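Local coordinates for DegQ (Legionella fallonii, PDB 3PV2), which is an HtrA-family protease, probably periplasmic and also a chaperone, that joins a trypsin-like domain to two PDZ domains and assembles into 12-meric particles, at residues B[292-297]-B[349-354]; B[304-307]-B[313-316]. One frame throughout, in Å; residues are numbered along the deposited sequence.

Both contacts belong to the first PDZ domain, interaction 1 at its C-terminal edge, where the chain enters helix 353-362. Along the chain, residues 292-297 come first, then both segments of interaction 2, then residues 349-354. Interaction 1 therefore spans a long excursion, while interaction 2 closes a short turn within it. Helix 294-298 is followed, after a short loop, by strand 305-309. The centres are about 20 Å apart and the nearest atoms about 8 Å, so the two do not touch. Interaction 2 lies within the domain, between its beta-sheet and the loop that leads to helix 318-325. Interaction 1 is at the junction with the helical connection to the second PDZ domain.

Interaction 1 of 2, residues B[292-297]-B[349-354]; sequences NSPAEL and VVTDIK
The ring of Pro294 meets the backbone of Val349 and the hydroxyl of Thr351. Its CB lies 3.3 Å from Val349 O. The next ring atom, Pro294 CG, is 3.5 Å from Thr351 OG1. The two side chains are oblique to each other, and OG1, more than the methyl, faces the ring. Thr351 CG2 stays farther off, 4.2 Å from Pro294 CG. The chi1 of Thr351, 56°, turns OG1 toward the proline ring and places CG2 beside the backbone N. No direct hydrogen bond crosses this contact. A water makes the polar link instead: it donates to Pro294 O at 2.7 Å and accepts from Val349 N at 3.0 Å.

Pro294 is the first residue of its helix. Ser293 is the N-cap, with its OG accepting from Glu296 N at 3.1 Å. The same hydroxyl also bonds to Asn290 O. Glu296 folds back beyond the cap: Asn292 N donates to Glu296 OE2 at 2.9 Å in a nearly straight bond (173°). The N-H comes from above the carboxylate plane, 65° out of it. These bonds lie in the turn that carries Pro294.

The other segment holds an N-cap too: Asp352 precedes helix 353-362, and its OD1 bonds to Ser355 N and its OD2 to His256 NE2. Farther along that helix, Lys359 NZ bonds to Asn292 O and adds a second tie between the two parts. The contact joins the start of helix 294-298 to the exit of the closing strand 342-349. Backbone bonds of Ala295 with Met260 and of Thr351 with Leu259 set both segments against the loop before strand 262-266, a position consistent with the carboxylate-binding loop of a PDZ domain.

Interaction 2 of 2, residues B[304-307]-B[313-316]; sequences DIIT and KITQ
The carbonyl group of Thr307 is met on both faces of its plane. Ile314 N approaches one face, 58° out of the plane, and Lys313 NZ comes to the opposite face. The backbone bond from Ile314 N to Thr307 O is short and straight, at 2.8 Å and 171°. The bond from Lys313 NZ to the same oxygen is weak, at 3.3 Å. Lys313 CD and CE flank the oxygen on the ammonium's face, CD closer to the plane. The lysine starts out away from the strand, but bends at chi2 (69°) and again at chi4 bring its end back beside Thr307.

This is the open end of a beta-hairpin in the PDZ sheet, just past the pairing of strand 305-309 with the short antiparallel strand 312-313. On its other side Thr307 has a backbone bond to Ile336 of strand 332-339.

Ile314 points toward the strand, with CG2 3.6 Å from Ile306 O. Ile306 CG2 packs on Ile314 CB at 4.4 Å. Ile306 also touches Ile262 and Val264, and Ile314 rests on Ala284. At the end of the loop, Gln316 NE2 bonds to Asn168 OD1 of a neighbouring subunit.

Interaction 1 of 2, residues B[292-297]-B[349-354]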
ATOM      1  N   ASN B 292     -44.085 -35.651 -22.283  1.00 44.16           N
ATOM      2  CA  ASN B 292     -43.813 -35.598 -23.687  1.00 44.68           C
ATOM      3  C   ASN B 292     -42.405 -36.013 -24.063  1.00 43.94           C
ATOM      4  O   ASN B 292     -41.950 -35.656 -25.159  1.00 45.10           O
ATOM      5  CB  ASN B 292     -44.054 -34.191 -24.241  1.00 46.65           C
ATOM      6  CG  ASN B 292     -45.480 -33.667 -23.935  1.00 51.26           C
ATOM      7  OD1 ASN B 292     -46.469 -34.240 -24.401  1.00 56.95           O
ATOM      8  ND2 ASN B 292     -45.579 -32.598 -23.142  1.00 51.15           N
ATOM      9  N   SER B 293     -41.710 -36.739 -23.176  1.00 40.15           N
ATOM     10  CA  SER B 293     -40.386 -37.248 -23.455  1.00 37.19           C
ATOM     11  C   SER B 293     -40.480 -38.588 -24.076  1.00 36.99           C
ATOM     12  O   SER B 293     -41.537 -39.172 -24.084  1.00 37.33           O
ATOM     13  CB  SER B 293     -39.619 -37.400 -22.155  1.00 37.51           C
ATOM     14  OG  SER B 293     -40.284 -38.273 -21.224  1.00 34.88           O
ATOM     15  N   PRO B 294     -39.395 -39.070 -24.663  1.00 35.85           N
ATOM     16  CA  PRO B 294     -39.401 -40.438 -25.174  1.00 37.12           C
ATOM     17  C   PRO B 294     -39.742 -41.508 -24.064  1.00 36.88           C
ATOM     18  O   PRO B 294     -40.485 -42.459 -24.314  1.00 37.38           O
ATOM     19  CB  PRO B 294     -37.970 -40.621 -25.620  1.00 36.87           C
ATOM     20  CG  PRO B 294     -37.599 -39.171 -25.978  1.00 38.32           C
ATOM     21  CD  PRO B 294     -38.104 -38.427 -24.893  1.00 36.18           C
ATOM     22  N   ALA B 295     -39.200 -41.306 -22.882  1.00 35.12           N
ATOM     23  CA  ALA B 295     -39.484 -42.194 -21.723  1.00 35.06           C
ATOM     24  C   ALA B 295     -40.964 -42.203 -21.331  1.00 35.46           C
ATOM     25  O   ALA B 295     -41.520 -43.256 -21.098  1.00 35.87           O
ATOM     26  CB  ALA B 295     -38.622 -41.770 -20.548  1.00 34.53           C
ATOM     27  N   GLU B 296     -41.630 -41.039 -21.264  1.00 35.51           N
ATOM     28  CA  GLU B 296     -43.065 -41.039 -21.053  1.00 36.74           C
ATOM     29  C   GLU B 296     -43.834 -41.799 -22.161  1.00 40.26           C
ATOM     30  O   GLU B 296     -44.760 -42.597 -21.886  1.00 41.77           O
ATOM     31  CB  GLU B 296     -43.617 -39.642 -21.001  1.00 37.23           C
ATOM     32  CG  GLU B 296     -45.082 -39.668 -20.643  1.00 40.96           C
ATOM     33  CD  GLU B 296     -45.704 -38.265 -20.542  1.00 47.42           C
ATOM     34  OE1 GLU B 296     -45.846 -37.767 -19.420  1.00 54.83           O
ATOM     35  OE2 GLU B 296     -46.031 -37.652 -21.579  1.00 51.28           O
ATOM     36  N   LEU B 297     -43.457 -41.560 -23.401  1.00 40.60           N
ATOM     37  CA  LEU B 297     -44.120 -42.210 -24.517  1.00 44.59           C
ATOM     38  C   LEU B 297     -43.982 -43.711 -24.355  1.00 44.23           C
ATOM     39  O   LEU B 297     -44.933 -44.428 -24.579  1.00 46.23           O
ATOM     40  CB  LEU B 297     -43.477 -41.836 -25.887  1.00 43.98           C
ATOM     41  CG  LEU B 297     -44.295 -41.836 -27.212  1.00 52.54           C
ATOM     42  CD1 LEU B 297     -43.365 -41.840 -28.473  1.00 51.32           C
ATOM     43  CD2 LEU B 297     -45.351 -42.918 -27.345  1.00 55.99           C
ATOM     44  N   VAL B 349     -37.695 -44.529 -28.102  1.00 47.92           N
ATOM     45  CA  VAL B 349     -36.867 -44.022 -29.225  1.00 48.27           C
ATOM     46  C   VAL B 349     -36.110 -42.748 -28.809  1.00 45.47           C
ATOM     47  O   VAL B 349     -36.726 -41.811 -28.386  1.00 44.15           O
ATOM     48  CB  VAL B 349     -37.733 -43.839 -30.512  1.00 50.00           C
ATOM     49  CG1 VAL B 349     -36.899 -43.254 -31.683  1.00 52.79           C
ATOM     50  CG2 VAL B 349     -38.311 -45.197 -30.976  1.00 52.22           C
ATOM     51  N   VAL B 350     -34.785 -42.751 -28.856  1.00 44.76           N
ATOM     52  CA  VAL B 350     -33.996 -41.597 -28.474  1.00 45.57           C
ATOM     53  C   VAL B 350     -34.207 -40.490 -29.490  1.00 47.74           C
ATOM     54  O   VAL B 350     -34.185 -40.766 -30.688  1.00 48.29           O
ATOM     55  CB  VAL B 350     -32.500 -41.906 -28.508  1.00 46.30           C
ATOM     56  CG1 VAL B 350     -31.675 -40.661 -28.161  1.00 46.78           C
ATOM     57  CG2 VAL B 350     -32.140 -43.082 -27.572  1.00 45.76           C
ATOM     58  N   THR B 351     -34.409 -39.265 -29.025  1.00 48.56           N
ATOM     59  CA  THR B 351     -34.634 -38.151 -29.908  1.00 50.45           C
ATOM     60  C   THR B 351     -33.556 -37.105 -29.774  1.00 52.55           C
ATOM     61  O   THR B 351     -32.807 -37.050 -28.777  1.00 52.09           O
ATOM     62  CB  THR B 351     -36.026 -37.453 -29.692  1.00 49.57           C
ATOM     63  OG1 THR B 351     -36.184 -37.032 -28.326  1.00 51.03           O
ATOM     64  CG2 THR B 351     -37.142 -38.395 -30.078  1.00 50.49           C
ATOM     65  N   ASP B 352     -33.508 -36.257 -30.792  1.00 55.41           N
ATOM     66  CA  ASP B 352     -32.637 -35.106 -30.807  1.00 59.46           C
ATOM     67  C   ASP B 352     -33.155 -34.060 -29.826  1.00 60.36           C
ATOM     68  O   ASP B 352     -34.347 -33.769 -29.819  1.00 59.90           O
ATOM     69  CB  ASP B 352     -32.532 -34.513 -32.217  1.00 61.27           C
ATOM     70  CG  ASP B 352     -31.455 -33.460 -32.296  1.00 65.62           C
ATOM     71  OD1 ASP B 352     -31.787 -32.256 -32.270  1.00 69.61           O
ATOM     72  OD2 ASP B 352     -30.264 -33.846 -32.323  1.00 72.42           O
ATOM     73  N   ILE B 353     -32.243 -33.517 -29.021  1.00 62.61           N
ATOM     74  CA  ILE B 353     -32.559 -32.661 -27.851  1.00 63.75           C
ATOM     75  C   ILE B 353     -33.185 -31.394 -28.390  1.00 65.40           C
ATOM     76  O   ILE B 353     -34.199 -30.915 -27.904  1.00 64.87           O
ATOM     77  CB  ILE B 353     -31.291 -32.301 -27.009  1.00 64.37           C
ATOM     78  CG1 ILE B 353     -30.536 -33.570 -26.588  1.00 66.16           C
ATOM     79  CG2 ILE B 353     -31.651 -31.481 -25.745  1.00 63.19           C
ATOM     80  CD1 ILE B 353     -29.054 -33.351 -26.207  1.00 68.49           C
ATOM     81  N   LYS B 354     -32.586 -30.885 -29.441  1.00 67.22           N
ATOM     82  CA  LYS B 354     -33.089 -29.689 -30.074  1.00 69.26           C
ATOM     83  C   LYS B 354     -34.419 -29.906 -30.816  1.00 67.78           C
ATOM     84  O   LYS B 354     -35.283 -29.019 -30.822  1.00 67.55           O
ATOM     85  CB  LYS B 354     -31.991 -29.084 -30.965  1.00 71.63           C
ATOM     86  CG  LYS B 354     -30.770 -28.635 -30.103  1.00 75.85           C
ATOM     87  CD  LYS B 354     -29.476 -28.496 -30.933  1.00 82.24           C
ATOM     88  CE  LYS B 354     -29.439 -27.224 -31.787  1.00 85.42           C
ATOM     89  NZ  LYS B 354     -28.059 -26.619 -31.830  1.00 88.09           N
TER
HETATM   90  O   HOH W   1     -40.127 -43.249 -26.892  1.00 44.87           O

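Interaction 2 of 2, residues B[304-307]-B[313-316]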
ATOM      1  N   ASP B 304     -40.647 -46.817 -10.923  1.00 35.06           N
ATOM      2  CA  ASP B 304     -40.077 -47.907 -11.612  1.00 35.30           C
ATOM      3  C   ASP B 304     -38.582 -48.110 -11.280  1.00 34.91           C
ATOM      4  O   ASP B 304     -37.827 -47.154 -11.123  1.00 34.39           O
ATOM      5  CB  ASP B 304     -40.197 -47.752 -13.142  1.00 35.44           C
ATOM      6  CG  ASP B 304     -41.608 -47.811 -13.648  1.00 36.13           C
ATOM      7  OD1 ASP B 304     -42.579 -48.057 -12.879  1.00 36.64           O
ATOM      8  OD2 ASP B 304     -41.757 -47.587 -14.873  1.00 36.28           O
ATOM      9  N   ILE B 305     -38.162 -49.365 -11.233  1.00 35.34           N
ATOM     10  CA  ILE B 305     -36.756 -49.681 -11.090  1.00 35.22           C
ATOM     11  C   ILE B 305     -36.268 -50.264 -12.428  1.00 35.57           C
ATOM     12  O   ILE B 305     -36.753 -51.356 -12.859  1.00 36.27           O
ATOM     13  CB  ILE B 305     -36.559 -50.743 -10.010  1.00 35.62           C
ATOM     14  CG1 ILE B 305     -37.185 -50.360  -8.660  1.00 35.45           C
ATOM     15  CG2 ILE B 305     -35.054 -51.032  -9.784  1.00 35.64           C
ATOM     16  CD1 ILE B 305     -36.616 -49.215  -8.138  1.00 34.86           C
ATOM     17  N   ILE B 306     -35.275 -49.623 -13.039  1.00 35.27           N
ATOM     18  CA  ILE B 306     -34.755 -50.102 -14.277  1.00 35.65           C
ATOM     19  C   ILE B 306     -33.777 -51.217 -14.006  1.00 36.22           C
ATOM     20  O   ILE B 306     -32.835 -51.032 -13.242  1.00 36.12           O
ATOM     21  CB  ILE B 306     -34.029 -48.988 -15.069  1.00 35.29           C
ATOM     22  CG1 ILE B 306     -35.023 -47.962 -15.593  1.00 34.91           C
ATOM     23  CG2 ILE B 306     -33.224 -49.638 -16.197  1.00 35.84           C
ATOM     24  CD1 ILE B 306     -34.373 -46.568 -15.937  1.00 34.51           C
ATOM     25  N   THR B 307     -34.025 -52.395 -14.534  1.00 36.97           N
ATOM     26  CA  THR B 307     -33.074 -53.518 -14.334  1.00 37.83           C
ATOM     27  C   THR B 307     -32.259 -53.911 -15.581  1.00 40.10           C
ATOM     28  O   THR B 307     -31.298 -54.702 -15.496  1.00 42.59           O
ATOM     29  CB  THR B 307     -33.785 -54.735 -13.798  1.00 38.59           C
ATOM     30  OG1 THR B 307     -34.801 -55.117 -14.724  1.00 41.92           O
ATOM     31  CG2 THR B 307     -34.429 -54.408 -12.485  1.00 37.96           C
ATOM     32  N   LYS B 313     -27.334 -55.415 -18.269  1.00 60.66           N
ATOM     33  CA  LYS B 313     -27.860 -55.576 -16.965  1.00 60.00           C
ATOM     34  C   LYS B 313     -27.586 -54.300 -16.116  1.00 56.46           C
ATOM     35  O   LYS B 313     -26.457 -53.816 -16.049  1.00 56.51           O
ATOM     36  CB  LYS B 313     -27.237 -56.803 -16.353  1.00 61.82           C
ATOM     37  CG  LYS B 313     -28.052 -57.399 -15.252  1.00 67.36           C
ATOM     38  CD  LYS B 313     -29.380 -58.050 -15.742  1.00 72.21           C
ATOM     39  CE  LYS B 313     -30.346 -58.235 -14.500  1.00 73.66           C
ATOM     40  NZ  LYS B 313     -31.795 -57.918 -14.784  1.00 72.41           N
ATOM     41  N   ILE B 314     -28.626 -53.728 -15.506  1.00 52.43           N
ATOM     42  CA  ILE B 314     -28.408 -52.514 -14.715  1.00 49.54           C
ATOM     43  C   ILE B 314     -28.510 -52.776 -13.218  1.00 50.15           C
ATOM     44  O   ILE B 314     -29.540 -53.179 -12.709  1.00 49.13           O
ATOM     45  CB  ILE B 314     -29.256 -51.276 -15.206  1.00 48.25           C
ATOM     46  CG1 ILE B 314     -28.454 -50.501 -16.286  1.00 47.77           C
ATOM     47  CG2 ILE B 314     -29.397 -50.299 -14.067  1.00 41.66           C
ATOM     48  CD1 ILE B 314     -28.852 -50.663 -17.523  1.00 45.53           C
ATOM     49  N   THR B 315     -27.390 -52.572 -12.532  1.00 51.34           N
ATOM     50  CA  THR B 315     -27.293 -52.765 -11.110  1.00 52.46           C
ATOM     51  C   THR B 315     -27.001 -51.463 -10.372  1.00 51.65           C
ATOM     52  O   THR B 315     -27.036 -51.436  -9.160  1.00 50.46           O
ATOM     53  CB  THR B 315     -26.164 -53.802 -10.749  1.00 54.73           C
ATOM     54  OG1 THR B 315     -24.883 -53.313 -11.172  1.00 56.04           O
ATOM     55  CG2 THR B 315     -26.438 -55.172 -11.369  1.00 55.63           C
ATOM     56  N   GLN B 316     -26.718 -50.386 -11.098  1.00 52.62           N
ATOM     57  CA  GLN B 316     -26.354 -49.112 -10.467  1.00 53.45           C
ATOM     58  C   GLN B 316     -26.903 -47.974 -11.275  1.00 51.21           C
ATOM     59  O   GLN B 316     -26.852 -48.034 -12.504  1.00 51.86           O
ATOM     60  CB  GLN B 316     -24.847 -48.949 -10.482  1.00 56.58           C
ATOM     61  CG  GLN B 316     -24.061 -50.035  -9.771  1.00 62.78           C
ATOM     62  CD  GLN B 316     -23.485 -49.519  -8.480  1.00 69.18           C
ATOM     63  OE1 GLN B 316     -22.295 -49.680  -8.214  1.00 76.31           O
ATOM     64  NE2 GLN B 316     -24.316 -48.863  -7.683  1.00 69.66           N
TER